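PDB 4MIY: inositol 2-dehydrogenase/D-chiro-inositol 3-dehydrogenase from Lactobacillus casei, which oxidises myo-inositol and D-chiro-inositol to their keto forms, using NAD as hydride acceptor. Local coordinates for residues Ile178-Trp183 with Val238-Ile243. Residues are numbered along the deposited sequence; the frame is centred on the assembly and turned at random.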
ATOM      1  N   ILE A 178       8.883 -25.116   7.468  1.00 16.23           N
ATOM      2  CA  ILE A 178       9.965 -25.899   8.023  1.00 18.01           C
ATOM      3  C   ILE A 178      11.138 -26.008   7.071  1.00 16.21           C
ATOM      4  O   ILE A 178      12.241 -25.809   7.467  1.00 15.80           O
ATOM      5  CB  ILE A 178       9.494 -27.272   8.461  1.00 15.42           C
ATOM      6  CG1 ILE A 178       8.758 -27.164   9.798  1.00 17.31           C
ATOM      7  CG2 ILE A 178      10.658 -28.189   8.603  1.00 17.18           C
ATOM      8  CD1 ILE A 178       7.922 -28.367  10.104  1.00 17.29           C
ATOM      9  N   ASP A 179      10.877 -26.251   5.801  1.00 15.65           N
ATOM     10  CA  ASP A 179      11.947 -26.232   4.847  1.00 16.18           C
ATOM     11  C   ASP A 179      12.493 -24.835   4.569  1.00 18.66           C
ATOM     12  O   ASP A 179      13.671 -24.646   4.399  1.00 20.05           O
ATOM     13  CB  ASP A 179      11.553 -26.867   3.547  1.00 15.62           C
ATOM     14  CG  ASP A 179      12.623 -26.704   2.497  1.00 22.18           C
ATOM     15  OD1 ASP A 179      13.611 -27.430   2.525  1.00 19.68           O
ATOM     16  OD2 ASP A 179      12.484 -25.813   1.683  1.00 19.10           O
ATOM     17  N   GLU A 180      11.612 -23.864   4.547  1.00 14.81           N
ATOM     18  CA  GLU A 180      11.940 -22.508   4.117  1.00 17.16           C
ATOM     19  C   GLU A 180      12.842 -21.738   5.052  1.00 15.79           C
ATOM     20  O   GLU A 180      13.732 -21.091   4.628  1.00 16.26           O
ATOM     21  CB  GLU A 180      10.627 -21.730   3.959  1.00 18.92           C
ATOM     22  CG  GLU A 180      10.724 -20.380   3.381  1.00 21.01           C
ATOM     23  CD  GLU A 180       9.374 -19.714   3.309  1.00 21.42           C
ATOM     24  OE1 GLU A 180       8.528 -20.175   2.582  1.00 19.31           O
ATOM     25  OE2 GLU A 180       9.208 -18.720   4.000  1.00 26.33           O
ATOM     26  N   MET A 181      12.608 -21.837   6.342  1.00 14.44           N
ATOM     27  CA  MET A 181      13.304 -20.964   7.256  1.00 13.31           C
ATOM     28  C   MET A 181      14.806 -21.185   7.424  1.00 14.94           C
ATOM     29  O   MET A 181      15.542 -20.270   7.519  1.00 16.21           O
ATOM     30  CB  MET A 181      12.621 -20.935   8.621  1.00 17.06           C
ATOM     31  CG  MET A 181      11.159 -20.516   8.595  1.00 16.26           C
ATOM     32  SD  MET A 181      10.925 -18.895   7.848  1.00 20.52           S
ATOM     33  CE  MET A 181       9.138 -18.857   7.829  1.00 18.52           C
ATOM     34  N   HIS A 182      15.212 -22.434   7.499  1.00 16.11           N
ATOM     35  CA  HIS A 182      16.608 -22.725   7.615  1.00 16.68           C
ATOM     36  C   HIS A 182      17.388 -22.325   6.365  1.00 16.38           C
ATOM     37  O   HIS A 182      18.477 -21.847   6.474  1.00 15.55           O
ATOM     38  CB  HIS A 182      16.865 -24.170   8.089  1.00 18.12           C
ATOM     39  CG  HIS A 182      16.595 -25.231   7.075  1.00 16.51           C
ATOM     40  ND1 HIS A 182      17.528 -25.644   6.159  1.00 19.30           N
ATOM     41  CD2 HIS A 182      15.519 -26.021   6.889  1.00 15.18           C
ATOM     42  CE1 HIS A 182      17.006 -26.583   5.407  1.00 18.22           C
ATOM     43  NE2 HIS A 182      15.792 -26.843   5.835  1.00 17.92           N
ATOM     44  N   TRP A 183      16.766 -22.465   5.208  1.00 15.77           N
ATOM     45  CA  TRP A 183      17.326 -21.970   3.961  1.00 15.25           C
ATOM     46  C   TRP A 183      17.385 -20.454   3.913  1.00 15.19           C
ATOM     47  O   TRP A 183      18.359 -19.915   3.580  1.00 17.35           O
ATOM     48  CB  TRP A 183      16.500 -22.490   2.800  1.00 17.18           C
ATOM     49  CG  TRP A 183      16.665 -21.803   1.475  1.00 17.23           C
ATOM     50  CD1 TRP A 183      17.646 -22.005   0.582  1.00 19.38           C
ATOM     51  CD2 TRP A 183      15.781 -20.847   0.877  1.00 17.99           C
ATOM     52  NE1 TRP A 183      17.454 -21.223  -0.520  1.00 21.88           N
ATOM     53  CE2 TRP A 183      16.299 -20.519  -0.363  1.00 20.34           C
ATOM     54  CE3 TRP A 183      14.587 -20.251   1.271  1.00 18.82           C
ATOM     55  CZ2 TRP A 183      15.689 -19.614  -1.185  1.00 18.59           C
ATOM     56  CZ3 TRP A 183      14.011 -19.350   0.448  1.00 19.27           C
ATOM     57  CH2 TRP A 183      14.547 -19.057  -0.751  1.00 19.91           C
ATOM     58  N   VAL A 238       0.283 -16.407   2.242  1.00 12.88           N
ATOM     59  CA  VAL A 238       1.578 -16.636   2.837  1.00 14.12           C
ATOM     60  C   VAL A 238       2.229 -15.286   3.177  1.00 14.38           C
ATOM     61  O   VAL A 238       2.380 -14.460   2.339  1.00 16.14           O
ATOM     62  CB  VAL A 238       2.453 -17.490   1.881  1.00 15.16           C
ATOM     63  CG1 VAL A 238       3.869 -17.572   2.319  1.00 18.42           C
ATOM     64  CG2 VAL A 238       1.872 -18.889   1.717  1.00 17.58           C
ATOM     65  N   LYS A 239       2.530 -15.086   4.445  1.00 12.83           N
ATOM     66  CA  LYS A 239       3.143 -13.854   4.907  1.00 12.65           C
ATOM     67  C   LYS A 239       4.495 -14.153   5.526  1.00 14.29           C
ATOM     68  O   LYS A 239       4.678 -15.171   6.106  1.00 14.28           O
ATOM     69  CB  LYS A 239       2.268 -13.162   5.964  1.00 15.75           C
ATOM     70  CG  LYS A 239       0.814 -12.965   5.598  1.00 17.16           C
ATOM     71  CD  LYS A 239       0.116 -12.265   6.737  1.00 18.71           C
ATOM     72  CE  LYS A 239      -1.374 -12.061   6.504  1.00 20.07           C
ATOM     73  NZ  LYS A 239      -1.952 -11.150   7.471  1.00 25.82           N
ATOM     74  N   LEU A 240       5.420 -13.230   5.393  1.00 11.82           N
ATOM     75  CA  LEU A 240       6.767 -13.411   5.861  1.00 13.60           C
ATOM     76  C   LEU A 240       7.400 -12.073   6.171  1.00 12.43           C
ATOM     77  O   LEU A 240       7.387 -11.205   5.373  1.00 13.94           O
ATOM     78  CB  LEU A 240       7.590 -14.141   4.804  1.00 13.28           C
ATOM     79  CG  LEU A 240       9.067 -14.371   5.115  1.00 14.65           C
ATOM     80  CD1 LEU A 240       9.203 -15.275   6.307  1.00 16.45           C
ATOM     81  CD2 LEU A 240       9.699 -14.979   3.945  1.00 16.07           C
ATOM     82  N   GLU A 241       7.912 -11.945   7.373  1.00 12.48           N
ATOM     83  CA  GLU A 241       8.552 -10.750   7.851  1.00 14.48           C
ATOM     84  C   GLU A 241       9.831 -11.145   8.577  1.00 14.00           C
ATOM     85  O   GLU A 241       9.811 -11.981   9.420  1.00 14.23           O
ATOM     86  CB  GLU A 241       7.611 -10.025   8.811  1.00 15.18           C
ATOM     87  CG  GLU A 241       8.135  -8.799   9.409  1.00 17.64           C
ATOM     88  CD  GLU A 241       7.215  -8.229  10.484  1.00 26.80           C
ATOM     89  OE1 GLU A 241       6.313  -8.915  10.917  1.00 28.10           O
ATOM     90  OE2 GLU A 241       7.406  -7.089  10.870  1.00 30.07           O
ATOM     91  N   VAL A 242      10.927 -10.513   8.208  1.00 12.41           N
ATOM     92  CA  VAL A 242      12.192 -10.680   8.882  1.00 14.93           C
ATOM     93  C   VAL A 242      12.562  -9.399   9.612  1.00 13.28           C
ATOM     94  O   VAL A 242      12.625  -8.360   9.038  1.00 12.52           O
ATOM     95  CB  VAL A 242      13.323 -11.092   7.898  1.00 12.11           C
ATOM     96  CG1 VAL A 242      14.645 -11.288   8.648  1.00 14.76           C
ATOM     97  CG2 VAL A 242      12.955 -12.300   7.164  1.00 16.08           C
ATOM     98  N   ILE A 243      12.766  -9.520  10.912  1.00 12.17           N
ATOM     99  CA  ILE A 243      13.203  -8.440  11.753  1.00 13.26           C
ATOM    100  C   ILE A 243      14.696  -8.470  11.911  1.00 12.71           C
ATOM    101  O   ILE A 243      15.210  -9.371  12.488  1.00 14.23           O
ATOM    102  CB  ILE A 243      12.639  -8.605  13.160  1.00 15.06           C
ATOM    103  CG1 ILE A 243      11.136  -8.816  13.114  1.00 19.45           C
ATOM    104  CG2 ILE A 243      13.051  -7.466  14.034  1.00 16.20           C
ATOM    105  CD1 ILE A 243      10.471  -7.756  12.598  1.00 17.49           C
TER
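Three side chains, E180 and M181 from the helix and L240 from the strand, bridge the gap here, and their torsions explain how. The bond from CA to CB of L240 points at the helix, and with CG anti to the backbone N (chi1 178°) both methyls come within reach of E180 and one of them meets M181. E180 comes from the other direction on an extended chain. M181 starts off across the line of contact, but a bend at chi2 (-57°) turns its methyl end toward the strand.

The two branches of the leucine share the work. CD1 of L240 lies 3.9 Å from CE of M181, an apolar contact in which the two chains run past each other in opposite directions. CD2 of L240 sits 3.8 Å from OE2 of E180, with CD1 of L240 a little further from that same oxygen at 4.1 Å. No hydrogen bond crosses between the segments, and the backbones stay well apart: the CA atoms of M181 and L240 are 10.1 Å from each other.

OE1 of E180, the other oxygen of this buried carboxylate, forms a salt bridge with R127, which probably offsets its charge, favours the ionised acid and helps restrain the group's rotation. M181 also reaches A153, so the helix packs on strand 148-156 as well; within the sheet L240 lies against V151 of that strand.

What is joined is helix 168-185 and strand 237-244, across one face of the mixed sheet: the helix-on-sheet layering characteristic of the C-terminal alpha/beta domain in the Gfo/Idh/MocA family.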